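Local coordinates for protein putative transcriptional regulator, sugar-binding family (Arthrobacter aurescens, PDB 3NZE) that probably regulates transcription as a DNA-binding member of the SorC family, through a domain thought to bind a sugar effector, at residues Ala193-Arg198 with Glu210-Pro215; Pro123-His128 with Ile206-Arg211; Ser69-His74 with Arg107-Ala112; Val62-Thr67 with Thr100-Ile105; Ser231-Ile236 with Ala258-Ser263. All coordinates share one frame; numbering follows the deposited sequence.

Contact 1 of 5, residues Ala193-Arg198 with Glu210-Pro215; sequences ATVFFR and ERSTGP
Val195 and Ser212 meet where CG2 of the valine approaches OG of the serine at 3.5 Å. Val195 CG1 is anti to the backbone N (chi1 -175°), which leaves CG2 anti to the carbonyl carbon and 3.2 Å from Pro215 O, a tight fit for a methyl group. Ser212 OG donates to Thr194 O at 2.8 Å, standing above the plane of that carbonyl rather than within it. Ser212 OG also accepts from Gly214 N, two residues on, at 3.2 Å and nearly straight (173°), which makes an ST turn. The turn belongs to the loop between strand 195-198 and helix 217-221 and carries that loop past the hairpin formed by strands 188-192 and 195-198 in the mixed sheet. Thr194 OG1 donates back to Ala193 O at 2.6 Å and lies 2.7 Å from Ser212 OG. A water donates to Thr194 OG1 and accepts from Thr213 N, joining the two segments a second time; Thr213 OG1 takes a further bond from Gly90 N. Gly214 CA makes a CA-H...O contact with Ala193 O, while Ala193 CB packs on Pro215 CD at 3.9 Å.

Contact 2 of 5, residues Pro123-His128 with Ile206-Arg211; sequences PAFFDH and ITLNER
Phe125 turns the face of its ring to Arg211, whose carbonyl O sits over the ring centre, 3.6 Å above the plane. CG is anti to the backbone N (chi1 -158°), and the far end of the ring also reaches Arg211 CB from CE2 at 3.5 Å and Leu208 CD2 from CE2 at 3.9 Å. Phe126 follows and pairs with Arg211 twice. Its N donates to Arg211 O at 3.0 Å, while its own O accepts from Arg211 NE at 2.7 Å, a straight bond (171°) lying almost in the guanidinium plane. The Phe126 ring presents its edge to Arg211 O and packs against helix 129-135. Asp127 contributes its carbonyl O over one face of the guanidinium, opposite Leu208 CD2, and a water that accepts from Arg211 NH2 probably also donates to Asp127 OD1. His128, at the N-cap of helix 129-135, adds its backbone carbonyl carbon beside Arg211 CG. Arg211, just after the 3-10 segment 207-210, thus ties two loops of the putative sugar-binding domain together. With Asp179 forming a salt bridge to NH2, the guanidinium is gripped by backbone, water and carboxylate, which probably fixes its rotation and balances its charge.

Contact 3 of 5, residues Ser69-His74 with Arg107-Ala112; sequences SAVSRH and RRFGSA
Ser72 and Arg108 mark the closest backbone approach of segments 69-74 and 107-112, on helices 66-73 and 99-113, which pack side by side as neighbouring helices do in a Rossmann-like alpha/beta fold; the stretches 69-73 and 107-112 run at 27° with axes 9.4 Å apart. The Arg108 chain is extended from CG to NE and reaches across to the other helix, so that Ser72 OG lies at the guanidinium edge, near its plane, and accepts from NH1 at 3.3 Å with an angle of 162°. Ser72 OG in turn donates to Ser69 O at 2.6 Å, one turn back in its own helix, which leaves the oxygen oriented to receive the arginine. A water that accepts from NH1 and also bonds Ser69 OG adds a second link. Arg108 CZ lies over the centre of the Arg73 guanidinium face, the two planes 38° apart; in one of two modelled conformers of Arg73, its NH1 comes to 3.2 Å from Arg108 NH2, two donors that do not bond, and the like charges would probably repel. An alanine in place of Arg108 would probably leave Ser72 OG and the water without their NH1 partner and open a gap beside Arg73. Deeper in, the Phe109 ring lies alongside the first helix, where Val71 CG1 is 4.3 Å from CZ and Ser72 CB packs on Phe109 CE1 at 3.7 Å.

Contact 4 of 5, residues Val62-Thr67 with Thr100-Ile105; sequences VAWGAT and TYASDI
Ala102 CB is the bump that meets the face of Trp64, standing over the five-membered ring at 3.5 Å from its centroid and 10° off the normal, a well-centred CH-pi contact. A chi1 of 73° sets Trp64 CG between the backbone N and the carbonyl carbon, on the side of helix 99-113. Two larger side chains flank the alanine on the same helix. Tyr101 brings CD2 to 3.8 Å from Trp64 CZ3, with the indole atom at the edge of the phenol ring, and its OH reaches Ala66 CA at 3.5 Å. Ile105 pushes CD1 into the hollow formed by Trp64 CB and Gly65 O, and its CG2 touches Val62 CG1 at 4.3 Å. Residues 62-67 run from the end of strand 59-62 through the beta-to-alpha loop into helix 66-73, with Gly65 as its N-cap. An alanine in place of Trp64 would probably strip Ala102 of its aromatic cover, open a gap beside Tyr101, and leave Gly90 O without the indole N-H it now receives. No hydrogen bond crosses between the segments, so dispersion and shape fit carry the contact; the indole's one N-H, spent on Gly90, is likely to hold the ring's rotation.

Contact 5 of 5, residues Ser231-Ile236 with Ala258-Ser263; sequences SGASKI and ARRLVS
Arg260 leaves its helix with chi1 at -122°, off the usual staggered values, and its chain bends at chi2 (-149°), which places CD close beside Ala233 and Ile236. Ile236 likewise has an off-staggered chi1 of -135°, which places CG1 4.0 Å from Arg260 CB. The two side chains run alongside each other, pointing opposite ways. Ile236 CG2 lies 3.6 Å from Arg260 CD and 3.2 Å from NH1, a tight approach of a methyl group to a guanidinium nitrogen, and Ile236 CB sits at the guanidinium edge, in its plane. Ala233 O comes to 3.1 Å from Arg260 CD and 3.2 Å from NH1, while Ser234 CA lies over one face of the guanidinium. On the inner side Ile236 CG1 meets Leu261 CD1 at 4.2 Å, and that leucine also packs on Leu239 and Leu243 of helix 236-244 and Leu253 of strand 250-254. The contact therefore joins the loop after strand 225-230, with its 3-10 turn at 233-234 and the start of helix 236-244, to the C-terminal helix 255-261; these elements follow strands 225-230 and 250-254, neighbouring and parallel in the Rossmann-like sheet. Gly232 N bonds Asp254 OD1 at the end of strand 250-254, a second tie between these parts of the fold. Ile236 and Leu261 are buried, whereas Arg260 lies exposed at the surface. The chemistry is thus mostly apolar: the aliphatic part of the arginine shields one side of Ile236, while the charged end lies near a backbone carbonyl, whose partial negative charge would probably favour it there.

Contacts 1 and 2 end on the same loop, share Glu210 and Arg211, and touch through Asn209 OD1 and Phe196 N, probably a hydrogen bond. Contact 1 is buried and knit by hydroxyls and water; contact 2, partly buried, depends on an arginine among carbonyls. Contacts 3 and 4 both join helices 66-73 and 99-113 and abut at Ser69, Tyr101 and Ile105: contact 3 is mostly buried, with its arginines at the outer side, whereas contact 4 is partly buried and apolar. Ala193 CB of contact 1 meets Ala63 CB of contact 4. Contact 5 touches none of the others, and pairs a buried isoleucine with an exposed arginine beside the C-terminal helix.

Contact 1 of 5, residues Ala193-Arg198 with Glu210-Pro215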
# COMPACT_ATOMS: atom_id res chain seq x y z
N ALA A 193 -0.52 2.11 4.11
CA ALA A 193 -1.34 1.40 5.11
C ALA A 193 -1.91 2.34 6.19
O ALA A 193 -2.13 1.93 7.33
CB ALA A 193 -0.53 0.26 5.74
N THR A 194 -2.15 3.58 5.79
CA THR A 194 -2.66 4.65 6.67
C THR A 194 -1.63 5.18 7.68
O THR A 194 -1.99 5.91 8.60
CB THR A 194 -4.03 4.31 7.36
OG1 THR A 194 -3.82 3.47 8.51
CG2 THR A 194 -4.98 3.64 6.38
N VAL A 195 -0.35 4.82 7.50
CA VAL A 195 0.72 5.42 8.29
C VAL A 195 1.44 6.45 7.43
O VAL A 195 2.00 6.13 6.38
CB VAL A 195 1.74 4.37 8.80
CG1 VAL A 195 2.78 5.03 9.72
CG2 VAL A 195 1.04 3.24 9.54
N PHE A 196 1.41 7.70 7.87
CA PHE A 196 1.85 8.83 7.07
C PHE A 196 3.34 9.12 7.17
O PHE A 196 3.99 8.76 8.16
CB PHE A 196 1.05 10.07 7.48
CG PHE A 196 -0.43 9.92 7.24
CD1 PHE A 196 -0.99 10.38 6.07
CD2 PHE A 196 -1.24 9.31 8.19
CE1 PHE A 196 -2.36 10.23 5.83
CE2 PHE A 196 -2.61 9.16 7.96
CZ PHE A 196 -3.16 9.62 6.78
N PHE A 197 3.87 9.77 6.13
CA PHE A 197 5.28 10.16 6.12
C PHE A 197 5.47 11.51 5.42
O PHE A 197 4.59 11.98 4.70
CB PHE A 197 6.11 9.10 5.41
CG PHE A 197 5.51 8.65 4.11
CD1 PHE A 197 5.54 9.48 2.99
CD2 PHE A 197 4.89 7.41 4.01
CE1 PHE A 197 4.99 9.07 1.79
CE2 PHE A 197 4.32 7.00 2.80
CZ PHE A 197 4.38 7.83 1.69
N ARG A 198 6.64 12.13 5.65
CA ARG A 198 6.99 13.42 5.05
C ARG A 198 7.77 13.20 3.75
O ARG A 198 8.05 12.06 3.37
CB ARG A 198 7.83 14.26 6.03
CG ARG A 198 7.13 14.51 7.37
CD ARG A 198 7.98 15.42 8.27
NE ARG A 198 7.39 15.62 9.59
CZ ARG A 198 7.51 14.77 10.60
NH1 ARG A 198 8.22 13.65 10.47
NH2 ARG A 198 6.94 15.04 11.77
N GLU A 210 -0.75 8.45 15.51
CA GLU A 210 -1.21 7.83 16.75
C GLU A 210 -2.63 7.29 16.63
O GLU A 210 -3.13 6.60 17.53
CB GLU A 210 -1.12 8.80 17.92
CG GLU A 210 0.30 9.24 18.20
CD GLU A 210 0.37 10.08 19.44
OE1 GLU A 210 -0.63 10.76 19.74
OE2 GLU A 210 1.42 10.05 20.11
N ARG A 211 -3.28 7.59 15.51
CA ARG A 211 -4.64 7.14 15.24
C ARG A 211 -4.69 6.08 14.14
O ARG A 211 -5.77 5.59 13.77
CB ARG A 211 -5.52 8.34 14.88
CG ARG A 211 -5.80 9.25 16.07
CD ARG A 211 -6.19 10.64 15.62
NE ARG A 211 -7.30 10.62 14.68
CZ ARG A 211 -7.74 11.69 14.02
NH1 ARG A 211 -7.14 12.87 14.18
NH2 ARG A 211 -8.76 11.57 13.18
N SER A 212 -3.53 5.72 13.61
CA SER A 212 -3.47 4.76 12.52
C SER A 212 -3.57 3.31 12.99
O SER A 212 -3.13 2.97 14.08
CB SER A 212 -2.20 4.95 11.69
OG SER A 212 -2.21 4.02 10.61
N THR A 213 -4.14 2.45 12.13
CA THR A 213 -4.20 1.02 12.42
C THR A 213 -3.09 0.20 11.75
O THR A 213 -2.98 -1.00 11.99
CB THR A 213 -5.58 0.41 12.00
OG1 THR A 213 -5.69 0.37 10.57
CG2 THR A 213 -6.74 1.21 12.58
N GLY A 214 -2.27 0.84 10.92
CA GLY A 214 -1.28 0.11 10.13
C GLY A 214 0.06 -0.10 10.82
O GLY A 214 0.34 0.50 11.85
N PRO A 215 0.90 -0.98 10.25
CA PRO A 215 2.23 -1.30 10.78
C PRO A 215 3.17 -0.10 10.69
O PRO A 215 3.03 0.72 9.79
CB PRO A 215 2.75 -2.40 9.82
CG PRO A 215 1.55 -2.85 9.04
CD PRO A 215 0.63 -1.67 8.98
O HOH W 1 -5.81 2.83 9.99

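Contact 2 of 5, residues Pro123-His128 with Ile206-Arg211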
# COMPACT_ATOMS: atom_id res chain seq x y z
N PRO A 123 -11.61 -0.59 13.07
CA PRO A 123 -12.13 0.31 12.02
C PRO A 123 -11.01 0.80 11.09
O PRO A 123 -9.84 0.49 11.32
CB PRO A 123 -12.72 1.49 12.81
CG PRO A 123 -12.80 1.03 14.25
CD PRO A 123 -11.74 -0.00 14.42
N ALA A 124 -11.36 1.58 10.08
CA ALA A 124 -10.38 2.03 9.09
C ALA A 124 -9.30 2.92 9.69
O ALA A 124 -8.18 2.94 9.20
CB ALA A 124 -11.09 2.77 7.93
N PHE A 125 -9.66 3.66 10.74
CA PHE A 125 -8.78 4.66 11.33
C PHE A 125 -9.51 5.09 12.60
O PHE A 125 -10.73 4.93 12.69
CB PHE A 125 -8.64 5.84 10.37
CG PHE A 125 -7.41 6.68 10.59
CD1 PHE A 125 -6.19 6.29 10.07
CD2 PHE A 125 -7.48 7.87 11.30
CE1 PHE A 125 -5.05 7.06 10.27
CE2 PHE A 125 -6.35 8.65 11.50
CZ PHE A 125 -5.14 8.24 10.97
N PHE A 126 -8.78 5.62 13.58
CA PHE A 126 -9.42 6.06 14.82
C PHE A 126 -9.63 7.57 14.86
O PHE A 126 -8.78 8.33 14.41
CB PHE A 126 -8.60 5.62 16.03
CG PHE A 126 -8.56 4.14 16.22
CD1 PHE A 126 -9.67 3.46 16.69
CD2 PHE A 126 -7.40 3.42 15.94
CE1 PHE A 126 -9.64 2.10 16.88
CE2 PHE A 126 -7.37 2.05 16.13
CZ PHE A 126 -8.50 1.38 16.59
N ASP A 127 -10.76 7.99 15.42
CA ASP A 127 -11.04 9.40 15.66
C ASP A 127 -10.16 9.97 16.77
O ASP A 127 -9.79 11.15 16.75
CB ASP A 127 -12.50 9.60 16.08
CG ASP A 127 -13.49 9.41 14.93
OD1 ASP A 127 -13.05 9.21 13.78
OD2 ASP A 127 -14.71 9.48 15.19
N HIS A 128 -9.83 9.12 17.74
CA HIS A 128 -9.10 9.54 18.92
C HIS A 128 -7.96 8.58 19.21
O HIS A 128 -8.14 7.36 19.20
CB HIS A 128 -10.02 9.58 20.15
CG HIS A 128 -11.30 10.33 19.93
ND1 HIS A 128 -12.51 9.71 19.75
CD2 HIS A 128 -11.54 11.66 19.86
CE1 HIS A 128 -13.45 10.62 19.58
NE2 HIS A 128 -12.89 11.81 19.65
N ILE A 206 4.40 12.61 13.93
CA ILE A 206 3.22 12.94 13.15
C ILE A 206 1.98 12.57 13.96
O ILE A 206 1.71 11.41 14.22
CB ILE A 206 3.20 12.21 11.79
CG1 ILE A 206 4.38 12.67 10.93
CG2 ILE A 206 1.87 12.46 11.06
CD1 ILE A 206 4.43 11.99 9.57
N THR A 207 1.26 13.60 14.39
CA THR A 207 0.11 13.44 15.25
C THR A 207 -0.89 12.39 14.74
O THR A 207 -1.36 11.54 15.50
CB THR A 207 -0.59 14.81 15.42
OG1 THR A 207 -0.01 15.48 16.55
CG2 THR A 207 -2.07 14.65 15.62
N LEU A 208 -1.20 12.44 13.45
CA LEU A 208 -2.18 11.51 12.88
C LEU A 208 -1.78 10.04 13.02
O LEU A 208 -2.64 9.17 13.09
CB LEU A 208 -2.46 11.85 11.41
CG LEU A 208 -3.60 12.86 11.24
CD1 LEU A 208 -3.72 13.31 9.80
CD2 LEU A 208 -4.91 12.26 11.73
N ASN A 209 -0.48 9.76 13.07
CA ASN A 209 -0.04 8.38 13.17
C ASN A 209 -0.42 7.68 14.48
O ASN A 209 -0.44 6.45 14.53
CB ASN A 209 1.46 8.23 12.87
CG ASN A 209 1.75 8.30 11.38
OD1 ASN A 209 0.85 8.13 10.56
ND2 ASN A 209 3.02 8.55 11.02
N GLU A 210 -0.75 8.45 15.51
CA GLU A 210 -1.21 7.83 16.75
C GLU A 210 -2.63 7.29 16.63
O GLU A 210 -3.13 6.60 17.53
CB GLU A 210 -1.12 8.80 17.92
CG GLU A 210 0.30 9.24 18.20
CD GLU A 210 0.37 10.08 19.44
OE1 GLU A 210 -0.63 10.76 19.74
OE2 GLU A 210 1.42 10.05 20.11
N ARG A 211 -3.28 7.59 15.51
CA ARG A 211 -4.64 7.14 15.24
C ARG A 211 -4.69 6.08 14.14
O ARG A 211 -5.77 5.59 13.77
CB ARG A 211 -5.52 8.34 14.88
CG ARG A 211 -5.80 9.25 16.07
CD ARG A 211 -6.19 10.64 15.62
NE ARG A 211 -7.30 10.62 14.68
CZ ARG A 211 -7.74 11.69 14.02
NH1 ARG A 211 -7.14 12.87 14.18
NH2 ARG A 211 -8.76 11.57 13.18
O HOH W 2 -10.79 9.54 11.95

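Contact 3 of 5, residues Ser69-His74 with Arg107-Ala112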
# COMPACT_ATOMS: atom_id res chain seq x y z
N SER A 69 -7.37 -3.44 -4.42
CA SER A 69 -8.58 -4.07 -4.92
C SER A 69 -8.38 -4.46 -6.38
O SER A 69 -8.65 -5.59 -6.78
CB SER A 69 -9.77 -3.12 -4.81
OG SER A 69 -10.98 -3.83 -5.04
N ALA A 70 -7.88 -3.51 -7.17
CA ALA A 70 -7.60 -3.79 -8.58
C ALA A 70 -6.60 -4.93 -8.73
O ALA A 70 -6.80 -5.84 -9.53
CB ALA A 70 -7.11 -2.54 -9.28
N VAL A 71 -5.53 -4.89 -7.95
CA VAL A 71 -4.56 -5.98 -7.95
C VAL A 71 -5.22 -7.33 -7.65
O VAL A 71 -4.96 -8.32 -8.34
CB VAL A 71 -3.44 -5.70 -6.92
CG1 VAL A 71 -2.52 -6.91 -6.75
CG2 VAL A 71 -2.66 -4.46 -7.34
N SER A 72 -6.09 -7.36 -6.65
CA SER A 72 -6.69 -8.62 -6.24
C SER A 72 -7.54 -9.23 -7.34
O SER A 72 -7.71 -10.44 -7.39
CB SER A 72 -7.53 -8.43 -4.97
OG SER A 72 -8.72 -7.70 -5.24
N ARG A 73 -8.08 -8.39 -8.22
CA ARG A 73 -8.90 -8.89 -9.32
C ARG A 73 -8.09 -9.56 -10.42
O ARG A 73 -8.64 -10.29 -11.24
CB ARG A 73 -9.75 -7.76 -9.91
CG ARG A 73 -10.83 -7.26 -8.97
CD ARG A 73 -11.73 -6.26 -9.66
NE ARG A 73 -12.62 -5.62 -8.70
CZ ARG A 73 -13.80 -6.12 -8.33
NH1 ARG A 73 -14.54 -5.46 -7.45
NH2 ARG A 73 -14.22 -7.28 -8.82
N HIS A 74 -6.77 -9.34 -10.42
CA HIS A 74 -5.93 -9.87 -11.50
C HIS A 74 -5.00 -11.01 -11.11
O HIS A 74 -4.19 -11.49 -11.91
CB HIS A 74 -5.13 -8.73 -12.16
CG HIS A 74 -5.99 -7.69 -12.80
ND1 HIS A 74 -6.61 -7.89 -14.02
CD2 HIS A 74 -6.36 -6.45 -12.39
CE1 HIS A 74 -7.31 -6.82 -14.33
NE2 HIS A 74 -7.17 -5.93 -13.37
N ARG A 107 -10.51 -12.05 0.50
CA ARG A 107 -11.03 -13.29 -0.09
C ARG A 107 -10.40 -13.65 -1.44
O ARG A 107 -10.04 -14.81 -1.67
CB ARG A 107 -12.57 -13.22 -0.22
CG ARG A 107 -13.29 -13.22 1.11
CD ARG A 107 -14.81 -13.14 0.94
NE ARG A 107 -15.47 -12.93 2.23
CZ ARG A 107 -16.17 -13.85 2.88
NH1 ARG A 107 -16.71 -13.57 4.06
NH2 ARG A 107 -16.34 -15.06 2.35
N ARG A 108 -10.25 -12.67 -2.32
CA ARG A 108 -9.58 -12.89 -3.60
C ARG A 108 -8.14 -13.39 -3.43
O ARG A 108 -7.69 -14.27 -4.18
CB ARG A 108 -9.61 -11.61 -4.45
CG ARG A 108 -10.99 -11.34 -5.07
CD ARG A 108 -11.06 -9.98 -5.76
NE ARG A 108 -12.44 -9.50 -5.82
CZ ARG A 108 -12.83 -8.30 -5.43
NH1 ARG A 108 -11.96 -7.42 -4.96
NH2 ARG A 108 -14.11 -7.96 -5.53
N PHE A 109 -7.44 -12.83 -2.45
CA PHE A 109 -6.06 -13.26 -2.19
C PHE A 109 -6.07 -14.68 -1.64
O PHE A 109 -5.32 -15.53 -2.09
CB PHE A 109 -5.34 -12.31 -1.22
CG PHE A 109 -4.58 -11.20 -1.91
CD1 PHE A 109 -5.20 -10.00 -2.19
CD2 PHE A 109 -3.25 -11.38 -2.28
CE1 PHE A 109 -4.51 -8.97 -2.82
CE2 PHE A 109 -2.56 -10.36 -2.91
CZ PHE A 109 -3.18 -9.15 -3.18
N GLY A 110 -6.95 -14.93 -0.67
CA GLY A 110 -7.06 -16.26 -0.10
C GLY A 110 -7.40 -17.31 -1.13
O GLY A 110 -6.85 -18.41 -1.11
N SER A 111 -8.33 -16.98 -2.03
CA SER A 111 -8.78 -17.92 -3.05
C SER A 111 -7.70 -18.19 -4.10
O SER A 111 -7.55 -19.33 -4.56
CB SER A 111 -10.05 -17.41 -3.73
OG SER A 111 -11.17 -17.48 -2.87
N ALA A 112 -6.97 -17.15 -4.48
CA ALA A 112 -5.95 -17.31 -5.50
C ALA A 112 -4.84 -18.26 -5.05
O ALA A 112 -4.29 -19.00 -5.87
CB ALA A 112 -5.36 -15.98 -5.90
O HOH W 3 -12.84 -4.98 -3.34

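Contact 4 of 5, residues Val62-Thr67 with Thr100-Ile105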
# COMPACT_ATOMS: atom_id res chain seq x y z
N VAL A 62 -1.28 -7.76 3.42
CA VAL A 62 -1.92 -6.93 2.40
C VAL A 62 -2.51 -5.68 3.04
O VAL A 62 -3.35 -5.78 3.94
CB VAL A 62 -3.08 -7.68 1.71
CG1 VAL A 62 -3.81 -6.78 0.73
CG2 VAL A 62 -2.57 -8.94 1.00
N ALA A 63 -2.09 -4.51 2.58
CA ALA A 63 -2.72 -3.28 3.00
C ALA A 63 -3.78 -2.98 1.95
O ALA A 63 -3.45 -2.71 0.80
CB ALA A 63 -1.70 -2.15 3.08
N TRP A 64 -5.05 -3.09 2.33
CA TRP A 64 -6.12 -2.98 1.35
C TRP A 64 -6.41 -1.51 1.02
O TRP A 64 -6.19 -0.61 1.85
CB TRP A 64 -7.39 -3.70 1.83
CG TRP A 64 -8.05 -2.95 2.92
CD1 TRP A 64 -7.85 -3.09 4.26
CD2 TRP A 64 -9.03 -1.92 2.76
NE1 TRP A 64 -8.64 -2.21 4.95
CE2 TRP A 64 -9.38 -1.47 4.06
CE3 TRP A 64 -9.65 -1.33 1.65
CZ2 TRP A 64 -10.31 -0.46 4.27
CZ3 TRP A 64 -10.58 -0.33 1.87
CH2 TRP A 64 -10.90 0.10 3.17
N GLY A 65 -6.90 -1.29 -0.20
CA GLY A 65 -7.25 0.03 -0.70
C GLY A 65 -7.72 -0.11 -2.13
O GLY A 65 -7.85 -1.22 -2.62
N ALA A 66 -7.97 1.01 -2.81
CA ALA A 66 -8.45 0.97 -4.18
C ALA A 66 -7.42 0.29 -5.10
O ALA A 66 -7.78 -0.50 -5.96
CB ALA A 66 -8.77 2.38 -4.67
N THR A 67 -6.14 0.59 -4.89
CA THR A 67 -5.12 -0.03 -5.72
C THR A 67 -5.09 -1.54 -5.49
O THR A 67 -5.10 -2.31 -6.44
CB THR A 67 -3.75 0.58 -5.46
OG1 THR A 67 -3.80 1.97 -5.80
CG2 THR A 67 -2.68 -0.11 -6.34
N THR A 100 -17.09 -4.56 3.53
CA THR A 100 -17.33 -5.51 2.46
C THR A 100 -16.20 -5.47 1.43
O THR A 100 -15.70 -6.51 1.00
CB THR A 100 -18.67 -5.22 1.76
OG1 THR A 100 -19.73 -5.32 2.72
CG2 THR A 100 -18.90 -6.20 0.62
N TYR A 101 -15.80 -4.26 1.08
CA TYR A 101 -14.79 -4.05 0.05
C TYR A 101 -13.45 -4.65 0.48
O TYR A 101 -12.81 -5.37 -0.29
CB TYR A 101 -14.67 -2.54 -0.19
CG TYR A 101 -13.81 -2.08 -1.35
CD1 TYR A 101 -14.32 -2.05 -2.64
CD2 TYR A 101 -12.53 -1.59 -1.13
CE1 TYR A 101 -13.55 -1.58 -3.70
CE2 TYR A 101 -11.76 -1.13 -2.18
CZ TYR A 101 -12.28 -1.12 -3.45
OH TYR A 101 -11.51 -0.66 -4.50
N ALA A 102 -13.02 -4.36 1.71
CA ALA A 102 -11.80 -4.93 2.25
C ALA A 102 -11.89 -6.45 2.34
O ALA A 102 -10.95 -7.16 2.00
CB ALA A 102 -11.48 -4.32 3.63
N SER A 103 -13.03 -6.96 2.80
CA SER A 103 -13.21 -8.41 2.87
C SER A 103 -13.09 -9.08 1.51
O SER A 103 -12.50 -10.16 1.39
CB SER A 103 -14.55 -8.75 3.52
OG SER A 103 -14.77 -10.15 3.49
N ASP A 104 -13.64 -8.46 0.47
CA ASP A 104 -13.58 -9.02 -0.87
C ASP A 104 -12.15 -9.12 -1.36
O ASP A 104 -11.78 -10.09 -2.03
CB ASP A 104 -14.43 -8.22 -1.85
CG ASP A 104 -15.93 -8.43 -1.64
OD1 ASP A 104 -16.28 -9.36 -0.89
OD2 ASP A 104 -16.74 -7.68 -2.23
N ILE A 105 -11.35 -8.11 -1.03
CA ILE A 105 -9.93 -8.11 -1.40
C ILE A 105 -9.23 -9.28 -0.73
O ILE A 105 -8.56 -10.08 -1.39
CB ILE A 105 -9.24 -6.79 -0.99
CG1 ILE A 105 -9.79 -5.63 -1.83
CG2 ILE A 105 -7.72 -6.88 -1.17
CD1 ILE A 105 -9.41 -4.28 -1.31

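Contact 5 of 5, residues Ser231-Ile236 with Ala258-Ser263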
# COMPACT_ATOMS: atom_id res chain seq x y z
N SER A 231 -0.40 3.96 -9.33
CA SER A 231 -0.93 4.41 -10.62
C SER A 231 -1.48 5.84 -10.54
O SER A 231 -2.20 6.18 -9.60
CB SER A 231 -2.01 3.46 -11.13
OG SER A 231 -2.43 3.84 -12.43
N GLY A 232 -1.12 6.67 -11.51
CA GLY A 232 -1.56 8.06 -11.51
C GLY A 232 -0.40 8.99 -11.21
O GLY A 232 0.04 9.10 -10.06
N ALA A 233 0.11 9.66 -12.24
CA ALA A 233 1.26 10.55 -12.11
C ALA A 233 1.03 11.72 -11.15
O ALA A 233 1.98 12.25 -10.58
CB ALA A 233 1.69 11.07 -13.48
N SER A 234 -0.22 12.13 -10.98
CA SER A 234 -0.51 13.27 -10.12
C SER A 234 -0.38 12.91 -8.64
O SER A 234 -0.62 13.75 -7.77
CB SER A 234 -1.91 13.82 -10.42
OG SER A 234 -2.90 12.89 -10.02
N LYS A 235 -0.00 11.67 -8.36
CA LYS A 235 0.20 11.20 -6.99
C LYS A 235 1.67 10.92 -6.68
O LYS A 235 2.01 10.17 -5.75
CB LYS A 235 -0.63 9.94 -6.74
CG LYS A 235 -2.13 10.17 -6.84
CD LYS A 235 -2.90 8.90 -6.49
CE LYS A 235 -4.39 9.07 -6.79
NZ LYS A 235 -5.16 7.82 -6.49
N ILE A 236 2.56 11.53 -7.45
CA ILE A 236 3.98 11.22 -7.34
C ILE A 236 4.60 11.69 -6.02
O ILE A 236 5.61 11.14 -5.58
CB ILE A 236 4.78 11.77 -8.55
CG1 ILE A 236 5.75 10.70 -9.05
CG2 ILE A 236 5.49 13.06 -8.20
CD1 ILE A 236 5.08 9.37 -9.33
N ALA A 258 6.24 7.04 -13.95
CA ALA A 258 7.68 6.76 -13.96
C ALA A 258 8.44 7.94 -14.55
O ALA A 258 9.52 8.30 -14.08
CB ALA A 258 7.99 5.49 -14.73
N ARG A 259 7.86 8.55 -15.58
CA ARG A 259 8.48 9.72 -16.20
C ARG A 259 8.55 10.89 -15.23
O ARG A 259 9.53 11.64 -15.21
CB ARG A 259 7.74 10.11 -17.49
CG ARG A 259 7.99 9.13 -18.64
CD ARG A 259 7.37 9.63 -19.95
NE ARG A 259 7.18 8.56 -20.93
CZ ARG A 259 8.16 8.00 -21.62
NH1 ARG A 259 9.42 8.40 -21.45
NH2 ARG A 259 7.90 7.03 -22.49
N ARG A 260 7.51 11.04 -14.42
CA ARG A 260 7.48 12.08 -13.40
C ARG A 260 8.55 11.77 -12.36
O ARG A 260 9.23 12.66 -11.86
CB ARG A 260 6.11 12.13 -12.74
CG ARG A 260 5.42 13.48 -12.85
CD ARG A 260 4.54 13.74 -11.64
NE ARG A 260 4.03 15.11 -11.61
CZ ARG A 260 3.41 15.64 -10.56
NH1 ARG A 260 3.23 14.93 -9.45
NH2 ARG A 260 2.97 16.89 -10.61
N LEU A 261 8.69 10.49 -12.05
CA LEU A 261 9.58 10.06 -10.98
C LEU A 261 11.04 10.34 -11.32
O LEU A 261 11.85 10.62 -10.43
CB LEU A 261 9.35 8.58 -10.65
CG LEU A 261 9.95 8.04 -9.36
CD1 LEU A 261 9.41 8.77 -8.13
CD2 LEU A 261 9.70 6.54 -9.24
N VAL A 262 11.39 10.27 -12.60
CA VAL A 262 12.76 10.54 -13.01
C VAL A 262 12.94 12.02 -13.32
O VAL A 262 13.92 12.43 -13.94
CB VAL A 262 13.20 9.69 -14.24
CG1 VAL A 262 13.25 8.21 -13.89
CG2 VAL A 262 12.28 9.94 -15.43
N SER A 263 11.97 12.83 -12.87
CA SER A 263 12.02 14.27 -13.05
C SER A 263 12.20 14.98 -11.72
O SER A 263 13.22 15.63 -11.49
CB SER A 263 10.75 14.78 -13.74
OG SER A 263 11.01 15.11 -15.09